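Local coordinates for proline iminopeptidase-related protein (Thermus thermophilus, PDB 2YYS), which is of unknown function but is an alpha/beta hydrolase of the peptidase S33 family and may act as a peptidase, at residues A109-V112 with L113-P117; A165-D168 with R169-P173; L191-D194 with A195-L198. One frame throughout, in Å; residues are numbered along the deposited sequence.

Interaction 1 of 3, residues A109-V112 with L113-P117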
ATOM      1  N   ALA A 109       7.229   1.877   1.448  1.00 15.49           N
ATOM      2  CA  ALA A 109       7.632   1.372   2.764  1.00 15.65           C
ATOM      3  C   ALA A 109       9.042   0.765   2.764  1.00 15.89           C
ATOM      4  O   ALA A 109       9.825   1.011   3.665  1.00 15.39           O
ATOM      5  CB  ALA A 109       6.640   0.342   3.252  1.00 15.55           C
ATOM      6  N   LEU A 110       9.347  -0.029   1.747  1.00 16.21           N
ATOM      7  CA  LEU A 110      10.662  -0.647   1.622  1.00 17.01           C
ATOM      8  C   LEU A 110      11.756   0.393   1.401  1.00 17.13           C
ATOM      9  O   LEU A 110      12.833   0.274   1.962  1.00 17.61           O
ATOM     10  CB  LEU A 110      10.667  -1.682   0.499  1.00 17.18           C
ATOM     11  CG  LEU A 110       9.791  -2.883   0.854  1.00 18.01           C
ATOM     12  CD1 LEU A 110       9.343  -3.623  -0.385  1.00 19.71           C
ATOM     13  CD2 LEU A 110      10.526  -3.810   1.804  1.00 19.27           C
ATOM     14  N   GLU A 111      11.470   1.424   0.613  1.00 17.05           N
ATOM     15  CA  GLU A 111      12.411   2.525   0.444  1.00 16.55           C
ATOM     16  C   GLU A 111      12.576   3.355   1.719  1.00 16.81           C
ATOM     17  O   GLU A 111      13.681   3.805   2.013  1.00 15.85           O
ATOM     18  CB  GLU A 111      12.009   3.418  -0.724  1.00 16.41           C
ATOM     19  CG  GLU A 111      12.435   2.845  -2.058  1.00 16.74           C
ATOM     20  CD  GLU A 111      13.946   2.814  -2.190  1.00 18.27           C
ATOM     21  OE1 GLU A 111      14.548   3.908  -2.325  1.00 16.98           O
ATOM     22  OE2 GLU A 111      14.523   1.704  -2.110  1.00 17.38           O
ATOM     23  N   VAL A 112      11.497   3.547   2.476  1.00 16.90           N
ATOM     24  CA  VAL A 112      11.599   4.212   3.779  1.00 17.56           C
ATOM     25  C   VAL A 112      12.502   3.391   4.710  1.00 17.66           C
ATOM     26  O   VAL A 112      13.399   3.933   5.336  1.00 17.53           O
ATOM     27  CB  VAL A 112      10.220   4.439   4.427  1.00 17.59           C
ATOM     28  CG1 VAL A 112      10.358   4.789   5.903  1.00 18.75           C
ATOM     29  CG2 VAL A 112       9.457   5.536   3.709  1.00 17.58           C
ATOM     30  N   LEU A 113      12.266   2.089   4.801  1.00 18.03           N
ATOM     31  CA  LEU A 113      13.123   1.219   5.615  1.00 18.82           C
ATOM     32  C   LEU A 113      14.588   1.271   5.184  1.00 18.87           C
ATOM     33  O   LEU A 113      15.482   1.364   6.014  1.00 18.97           O
ATOM     34  CB  LEU A 113      12.641  -0.224   5.561  1.00 18.88           C
ATOM     35  CG  LEU A 113      11.396  -0.563   6.372  1.00 19.77           C
ATOM     36  CD1 LEU A 113      10.828  -1.886   5.879  1.00 20.66           C
ATOM     37  CD2 LEU A 113      11.706  -0.632   7.840  1.00 19.60           C
ATOM     38  N   ARG A 114      14.834   1.223   3.884  1.00 19.57           N
ATOM     39  CA  ARG A 114      16.196   1.155   3.382  1.00 20.23           C
ATOM     40  C   ARG A 114      16.968   2.425   3.729  1.00 20.71           C
ATOM     41  O   ARG A 114      18.125   2.360   4.150  1.00 20.72           O
ATOM     42  CB  ARG A 114      16.189   0.941   1.874  1.00 20.56           C
ATOM     43  CG  ARG A 114      17.566   0.642   1.287  1.00 21.59           C
ATOM     44  CD  ARG A 114      17.574   0.489  -0.218  1.00 21.56           C
ATOM     45  NE  ARG A 114      17.157   1.705  -0.914  1.00 22.43           N
ATOM     46  CZ  ARG A 114      17.906   2.796  -1.109  1.00 23.27           C
ATOM     47  NH1 ARG A 114      19.156   2.872  -0.663  1.00 23.78           N
ATOM     48  NH2 ARG A 114      17.404   3.826  -1.766  1.00 22.38           N
ATOM     49  N   ARG A 115      16.314   3.572   3.582  1.00 20.65           N
ATOM     50  CA  ARG A 115      16.975   4.858   3.756  1.00 21.03           C
ATOM     51  C   ARG A 115      16.947   5.369   5.189  1.00 21.12           C
ATOM     52  O   ARG A 115      17.744   6.222   5.544  1.00 21.54           O
ATOM     53  CB  ARG A 115      16.350   5.908   2.829  1.00 20.70           C
ATOM     54  CG  ARG A 115      16.517   5.559   1.368  1.00 21.81           C
ATOM     55  CD  ARG A 115      15.819   6.481   0.412  1.00 21.48           C
ATOM     56  NE  ARG A 115      16.185   7.863   0.662  1.00 21.85           N
ATOM     57  CZ  ARG A 115      15.575   8.915   0.141  1.00 23.26           C
ATOM     58  NH1 ARG A 115      14.542   8.769  -0.681  1.00 23.09           N
ATOM     59  NH2 ARG A 115      16.007  10.130   0.444  1.00 24.70           N
ATOM     60  N   PHE A 116      16.046   4.862   6.021  1.00 21.44           N
ATOM     61  CA  PHE A 116      15.767   5.530   7.298  1.00 21.77           C
ATOM     62  C   PHE A 116      15.712   4.547   8.476  1.00 22.11           C
ATOM     63  O   PHE A 116      14.768   3.778   8.608  1.00 20.83           O
ATOM     64  CB  PHE A 116      14.501   6.387   7.184  1.00 22.16           C
ATOM     65  CG  PHE A 116      14.670   7.564   6.262  1.00 23.63           C
ATOM     66  CD1 PHE A 116      15.519   8.615   6.611  1.00 26.40           C
ATOM     67  CD2 PHE A 116      14.031   7.607   5.025  1.00 26.15           C
ATOM     68  CE1 PHE A 116      15.712   9.709   5.747  1.00 26.61           C
ATOM     69  CE2 PHE A 116      14.214   8.696   4.153  1.00 25.77           C
ATOM     70  CZ  PHE A 116      15.059   9.742   4.517  1.00 26.90           C
ATOM     71  N   PRO A 117      16.744   4.574   9.324  1.00 22.84           N
ATOM     72  CA  PRO A 117      16.798   3.679  10.486  1.00 23.56           C
ATOM     73  C   PRO A 117      15.730   4.008  11.546  1.00 23.13           C
ATOM     74  O   PRO A 117      15.453   3.183  12.414  1.00 23.05           O
ATOM     75  CB  PRO A 117      18.239   3.856  11.009  1.00 23.92           C
ATOM     76  CG  PRO A 117      18.661   5.187  10.546  1.00 24.49           C
ATOM     77  CD  PRO A 117      17.938   5.434   9.238  1.00 23.20           C
TER
HETATM   78  O   HOH W   1      13.460   6.495  -2.173  1.00 16.60           O

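Interaction 2 of 3, residues A165-D168 with R169-P173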
ATOM      1  N   ALA A 165     -12.623  -3.002 -15.077  1.00 25.58           N
ATOM      2  CA  ALA A 165     -13.046  -4.384 -15.276  1.00 25.18           C
ATOM      3  C   ALA A 165     -11.896  -5.382 -15.060  1.00 24.40           C
ATOM      4  O   ALA A 165     -12.088  -6.436 -14.461  1.00 24.21           O
ATOM      5  CB  ALA A 165     -13.664  -4.564 -16.676  1.00 25.42           C
ATOM      6  N   LEU A 166     -10.702  -5.051 -15.545  1.00 23.91           N
ATOM      7  CA  LEU A 166      -9.564  -5.949 -15.392  1.00 23.53           C
ATOM      8  C   LEU A 166      -9.079  -5.983 -13.947  1.00 22.63           C
ATOM      9  O   LEU A 166      -8.865  -7.050 -13.393  1.00 21.70           O
ATOM     10  CB  LEU A 166      -8.423  -5.544 -16.317  1.00 23.61           C
ATOM     11  CG  LEU A 166      -8.667  -5.720 -17.813  1.00 25.36           C
ATOM     12  CD1 LEU A 166      -7.497  -5.127 -18.587  1.00 26.50           C
ATOM     13  CD2 LEU A 166      -8.862  -7.167 -18.201  1.00 25.62           C
ATOM     14  N   PHE A 167      -8.893  -4.819 -13.340  1.00 22.45           N
ATOM     15  CA  PHE A 167      -8.433  -4.768 -11.951  1.00 22.45           C
ATOM     16  C   PHE A 167      -9.460  -5.408 -11.010  1.00 22.25           C
ATOM     17  O   PHE A 167      -9.077  -6.061 -10.053  1.00 21.43           O
ATOM     18  CB  PHE A 167      -8.090  -3.332 -11.511  1.00 22.51           C
ATOM     19  CG  PHE A 167      -6.691  -2.889 -11.893  1.00 23.15           C
ATOM     20  CD1 PHE A 167      -5.575  -3.416 -11.249  1.00 24.36           C
ATOM     21  CD2 PHE A 167      -6.494  -1.952 -12.895  1.00 23.75           C
ATOM     22  CE1 PHE A 167      -4.287  -3.012 -11.605  1.00 23.35           C
ATOM     23  CE2 PHE A 167      -5.212  -1.545 -13.252  1.00 24.69           C
ATOM     24  CZ  PHE A 167      -4.110  -2.072 -12.608  1.00 24.45           C
ATOM     25  N   ASP A 168     -10.753  -5.256 -11.303  1.00 22.29           N
ATOM     26  CA  ASP A 168     -11.809  -5.830 -10.457  1.00 22.77           C
ATOM     27  C   ASP A 168     -11.696  -7.366 -10.429  1.00 22.60           C
ATOM     28  O   ASP A 168     -11.860  -7.999  -9.384  1.00 21.72           O
ATOM     29  CB  ASP A 168     -13.214  -5.450 -10.967  1.00 22.88           C
ATOM     30  CG  ASP A 168     -13.687  -4.053 -10.503  1.00 24.24           C
ATOM     31  OD1 ASP A 168     -12.986  -3.356  -9.730  1.00 23.48           O
ATOM     32  OD2 ASP A 168     -14.789  -3.580 -10.888  1.00 25.45           O
ATOM     33  N   ARG A 169     -11.402  -7.947 -11.589  1.00 22.60           N
ATOM     34  CA  ARG A 169     -11.233  -9.397 -11.713  1.00 23.19           C
ATOM     35  C   ARG A 169     -10.034  -9.898 -10.902  1.00 21.63           C
ATOM     36  O   ARG A 169     -10.121 -10.903 -10.185  1.00 21.74           O
ATOM     37  CB  ARG A 169     -11.069  -9.776 -13.184  1.00 23.84           C
ATOM     38  CG  ARG A 169     -11.644 -11.111 -13.547  1.00 28.00           C
ATOM     39  CD  ARG A 169     -11.686 -11.373 -15.063  1.00 31.59           C
ATOM     40  NE  ARG A 169     -12.579 -10.415 -15.694  1.00 32.81           N
ATOM     41  CZ  ARG A 169     -12.377  -9.809 -16.858  1.00 33.37           C
ATOM     42  NH1 ARG A 169     -11.304 -10.046 -17.610  1.00 33.40           N
ATOM     43  NH2 ARG A 169     -13.288  -8.952 -17.278  1.00 34.06           N
ATOM     44  N   LEU A 170      -8.916  -9.193 -11.018  1.00 20.05           N
ATOM     45  CA  LEU A 170      -7.714  -9.525 -10.256  1.00 19.16           C
ATOM     46  C   LEU A 170      -7.930  -9.329  -8.753  1.00 18.13           C
ATOM     47  O   LEU A 170      -7.504 -10.146  -7.944  1.00 16.58           O
ATOM     48  CB  LEU A 170      -6.530  -8.678 -10.737  1.00 19.16           C
ATOM     49  CG  LEU A 170      -6.142  -8.853 -12.203  1.00 19.09           C
ATOM     50  CD1 LEU A 170      -4.905  -8.033 -12.506  1.00 20.05           C
ATOM     51  CD2 LEU A 170      -5.894 -10.316 -12.566  1.00 19.25           C
ATOM     52  N   MET A 171      -8.623  -8.259  -8.390  1.00 17.70           N
ATOM     53  CA  MET A 171      -8.745  -7.860  -6.981  1.00 18.04           C
ATOM     54  C   MET A 171      -9.838  -8.553  -6.157  1.00 18.42           C
ATOM     55  O   MET A 171      -9.683  -8.725  -4.939  1.00 18.10           O
ATOM     56  CB  MET A 171      -8.971  -6.355  -6.895  1.00 18.20           C
ATOM     57  CG  MET A 171      -7.742  -5.516  -7.228  1.00 17.43           C
ATOM     58  SD  MET A 171      -8.077  -3.795  -6.972  1.00 18.07           S
ATOM     59  CE  MET A 171      -6.491  -3.079  -7.224  1.00 18.65           C
ATOM     60  N   PHE A 172     -10.941  -8.933  -6.803  1.00 18.87           N
ATOM     61  CA  PHE A 172     -12.155  -9.349  -6.091  1.00 19.25           C
ATOM     62  C   PHE A 172     -12.605 -10.746  -6.520  1.00 19.40           C
ATOM     63  O   PHE A 172     -13.187 -10.910  -7.591  1.00 19.64           O
ATOM     64  CB  PHE A 172     -13.292  -8.341  -6.329  1.00 19.77           C
ATOM     65  CG  PHE A 172     -12.996  -6.963  -5.807  1.00 18.83           C
ATOM     66  CD1 PHE A 172     -12.894  -6.733  -4.446  1.00 19.01           C
ATOM     67  CD2 PHE A 172     -12.790  -5.908  -6.678  1.00 18.37           C
ATOM     68  CE1 PHE A 172     -12.613  -5.465  -3.964  1.00 19.42           C
ATOM     69  CE2 PHE A 172     -12.499  -4.637  -6.200  1.00 18.23           C
ATOM     70  CZ  PHE A 172     -12.414  -4.418  -4.848  1.00 18.40           C
ATOM     71  N   PRO A 173     -12.320 -11.754  -5.702  1.00 19.71           N
ATOM     72  CA  PRO A 173     -12.775 -13.124  -5.999  1.00 20.18           C
ATOM     73  C   PRO A 173     -14.298 -13.292  -5.990  1.00 21.22           C
ATOM     74  O   PRO A 173     -14.781 -14.164  -6.707  1.00 20.85           O
ATOM     75  CB  PRO A 173     -12.148 -13.964  -4.885  1.00 19.80           C
ATOM     76  CG  PRO A 173     -11.840 -12.979  -3.775  1.00 19.49           C
ATOM     77  CD  PRO A 173     -11.525 -11.690  -4.461  1.00 18.92           C
TER

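Interaction 3 of 3, residues L191-D194 with A195-L198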
ATOM      1  N   LEU A 191     -13.090  12.823  -4.066  1.00 24.59           N
ATOM      2  CA  LEU A 191     -12.713  13.035  -5.458  1.00 25.05           C
ATOM      3  C   LEU A 191     -11.196  13.185  -5.510  1.00 24.65           C
ATOM      4  O   LEU A 191     -10.662  14.254  -5.227  1.00 24.41           O
ATOM      5  CB  LEU A 191     -13.413  14.275  -6.036  1.00 25.60           C
ATOM      6  CG  LEU A 191     -13.089  14.661  -7.503  1.00 28.28           C
ATOM      7  CD1 LEU A 191     -13.599  13.588  -8.493  1.00 30.05           C
ATOM      8  CD2 LEU A 191     -13.650  16.038  -7.876  1.00 28.95           C
ATOM      9  N   GLY A 192     -10.506  12.099  -5.845  1.00 24.21           N
ATOM     10  CA  GLY A 192      -9.064  12.119  -5.970  1.00 24.35           C
ATOM     11  C   GLY A 192      -8.613  12.685  -7.300  1.00 24.36           C
ATOM     12  O   GLY A 192      -9.139  12.321  -8.340  1.00 24.31           O
ATOM     13  N   SER A 193      -7.638  13.582  -7.272  1.00 24.49           N
ATOM     14  CA  SER A 193      -7.025  14.045  -8.509  1.00 25.07           C
ATOM     15  C   SER A 193      -6.457  12.875  -9.330  1.00 25.36           C
ATOM     16  O   SER A 193      -5.941  11.892  -8.782  1.00 25.05           O
ATOM     17  CB  SER A 193      -5.918  15.051  -8.204  1.00 25.06           C
ATOM     18  OG  SER A 193      -5.253  15.439  -9.390  1.00 25.38           O
ATOM     19  N   ASP A 194      -6.578  13.000 -10.649  1.00 25.85           N
ATOM     20  CA  ASP A 194      -5.998  12.075 -11.610  1.00 26.28           C
ATOM     21  C   ASP A 194      -4.501  12.317 -11.783  1.00 25.41           C
ATOM     22  O   ASP A 194      -3.814  11.491 -12.382  1.00 25.41           O
ATOM     23  CB  ASP A 194      -6.643  12.272 -12.994  1.00 27.11           C
ATOM     24  CG  ASP A 194      -8.042  11.701 -13.089  1.00 30.33           C
ATOM     25  OD1 ASP A 194      -8.402  10.777 -12.314  1.00 32.51           O
ATOM     26  OD2 ASP A 194      -8.854  12.118 -13.943  1.00 37.29           O
ATOM     27  N   ALA A 195      -4.014  13.458 -11.299  1.00 24.09           N
ATOM     28  CA  ALA A 195      -2.668  13.925 -11.623  1.00 23.71           C
ATOM     29  C   ALA A 195      -1.534  13.020 -11.117  1.00 23.06           C
ATOM     30  O   ALA A 195      -0.572  12.794 -11.847  1.00 22.42           O
ATOM     31  CB  ALA A 195      -2.464  15.348 -11.130  1.00 23.60           C
ATOM     32  N   PRO A 196      -1.621  12.524  -9.881  1.00 22.63           N
ATOM     33  CA  PRO A 196      -0.585  11.625  -9.372  1.00 22.49           C
ATOM     34  C   PRO A 196      -0.469  10.350 -10.202  1.00 22.27           C
ATOM     35  O   PRO A 196       0.634  10.000 -10.566  1.00 21.69           O
ATOM     36  CB  PRO A 196      -1.035  11.340  -7.940  1.00 22.65           C
ATOM     37  CG  PRO A 196      -1.886  12.509  -7.593  1.00 22.72           C
ATOM     38  CD  PRO A 196      -2.649  12.794  -8.859  1.00 22.76           C
ATOM     39  N   GLY A 197      -1.581   9.702 -10.526  1.00 22.48           N
ATOM     40  CA  GLY A 197      -1.550   8.493 -11.333  1.00 22.62           C
ATOM     41  C   GLY A 197      -0.993   8.746 -12.728  1.00 22.65           C
ATOM     42  O   GLY A 197      -0.151   7.996 -13.211  1.00 21.80           O
ATOM     43  N   LEU A 198      -1.459   9.819 -13.367  1.00 22.89           N
ATOM     44  CA  LEU A 198      -0.991  10.189 -14.701  1.00 23.20           C
ATOM     45  C   LEU A 198       0.506  10.488 -14.722  1.00 22.72           C
ATOM     46  O   LEU A 198       1.206  10.072 -15.638  1.00 22.09           O
ATOM     47  CB  LEU A 198      -1.776  11.390 -15.240  1.00 23.82           C
ATOM     48  CG  LEU A 198      -3.236  11.103 -15.619  1.00 25.97           C
ATOM     49  CD1 LEU A 198      -3.969  12.405 -15.984  1.00 26.46           C
ATOM     50  CD2 LEU A 198      -3.338  10.086 -16.778  1.00 27.78           C
TER
HETATM   51  O   HOH W   2      -4.258   9.762  -9.350  1.00 19.90           O

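Interaction 1 of 3, residues A109-V112 with L113-P117
Glu111 and Arg114, three residues apart on helix 105-115, lie side by side and join in a two-pronged salt bridge. NE of Arg114 donates to OE2 of Glu111 (2.9 Å) in a nearly straight bond of 175°. NH2 of Arg114 reaches OE1 of Glu111, also at 2.9 Å, on the syn lone pair. Both oxygens sit close to the guanidinium plane, but carboxylate and guanidinium are turned 30° against each other. Arg114 runs straight as far as CD, with CG anti to the backbone N (chi1 -171°), and then bends at chi3, which brings NE and NH2 round to the acid. Glu111 is gripped further: Tyr210 OH bonds to OE2, and a water donates to OE1 (2.8 Å) and accepts from NH1 of Arg115, whose NH2 is paired with Glu83. CG of Arg115 lies over one face of the Arg114 guanidinium, toward its rim.

Beneath the side chains run the helical bonds, among them Leu113 N to Ala109 O at 2.9 Å. The helix ends at Arg115; Phe116, the first residue past it, bonds only weakly through its N to Val112 O. The side chain of Phe116 touches Leu86 of helix 78-91, where Val82 meets Glu111, Val112 and Arg115. Ala109, Val112 and Leu113 pack on strands 97-102 and 119-125, the two parallel strands that this helix connects as a beta-alpha-beta crossover.

Interaction 2 of 3, residues A165-D168 with R169-P173
The last turns of helix 163-171 bring Phe167 against Met171 and Asp168 against Phe172. The extended side chain of Met171 carries its methyl CE to within 4.1 Å of CD1 of Phe167, an apolar touch made obliquely to the ring. Nearer the backbone, CG of Met171 lies 3.2 Å from Phe167 O, the oxygen that accepts from Met171 N at 2.8 Å. OD1 of Asp168 comes up in the ring plane of Phe172, at its edge, 3.8 Å from CE2, with the carboxylate turned 68° from the ring. A chi1 of -63° sets CG of Phe172 beside its own backbone N, with CD2 near Asp168 O.

This helix follows strand 119-125 and precedes strand 221-226; it lies in the helical insertion between them, which probably corresponds to the cap domain of S33 relatives. Leu166, Phe167 and Leu170 pack on Leu138 of helix 131-141. Phe172 N closes the last turn on Asp168 O (2.9 Å) as the chain leaves helical geometry. The other oxygen of Asp168, OD2, is paired with Lys164. Arg169 bends at chi3, and Ala165 O lies over one guanidinium face, offset toward its rim; its NH1 comes 3.8 Å from CD2 of Leu166, and NH2 bridges to Glu161.

Interaction 3 of 3, residues L191-D194 with A195-L198
Three hydrogen-bonded links tie Ser193 and Asp194 to the first turn of helix 195-202. The first is a side-chain cap: OG of Ser193 accepts from Ala195 N at 3.0 Å, with an N-H...O angle of 163°. OG stands anti to the backbone N of its own residue (chi1 176°), which turns it toward the start of the helix. The second is a helical backbone bond, Leu198 N to Asp194 O at 3.1 Å. The third passes through a water, which donates to Ser193 O (2.8 Å) and accepts from Gly197 N (2.9 Å).

Van der Waals contacts fill in around these. Two are carbon to oxygen: CB of Ala195 approaches Ser193 OG, and CD of Pro196 rests on Ser193 O. One is carbon to carbon, CD1 of Leu198 to CB of Asp194 at 4.0 Å. The buried ring of Pro196 also touches Ser63 and Phe76, joining the helix start to neighbouring loops.

With an alanine in place of Ser193 the capping oxygen is gone, and Ala195 N would probably be left without this acceptor and the turn into the helix less firmly fixed. Pro196 brings no N-H that would need an acceptor, while the amides of Ala195 and Gly197 are met by Ser193 OG and the water.

In the fold
The three interactions are all local, but their surroundings differ. Interaction 1 is the core contact: its helix is the crossover between two parallel strands of the main sheet, and its apolar side chains pack on those strands, while its charged ones lie toward helix 78-91 and the surface. Interactions 2 and 3 are surface contacts on helices inserted between strands 119-125 and 221-226, their nearest atoms about 11 Å apart. Interactions 1 and 2 lie on opposite sides of the chain's centre. Both close a helix at its C-terminal end with a phenylalanine followed by a proline, whereas interaction 3 opens one. Beyond the backbone bonds, interaction 1 adds a salt bridge, interaction 2 apolar and ring-edge contacts, and interaction 3 a capping bond and a water bridge.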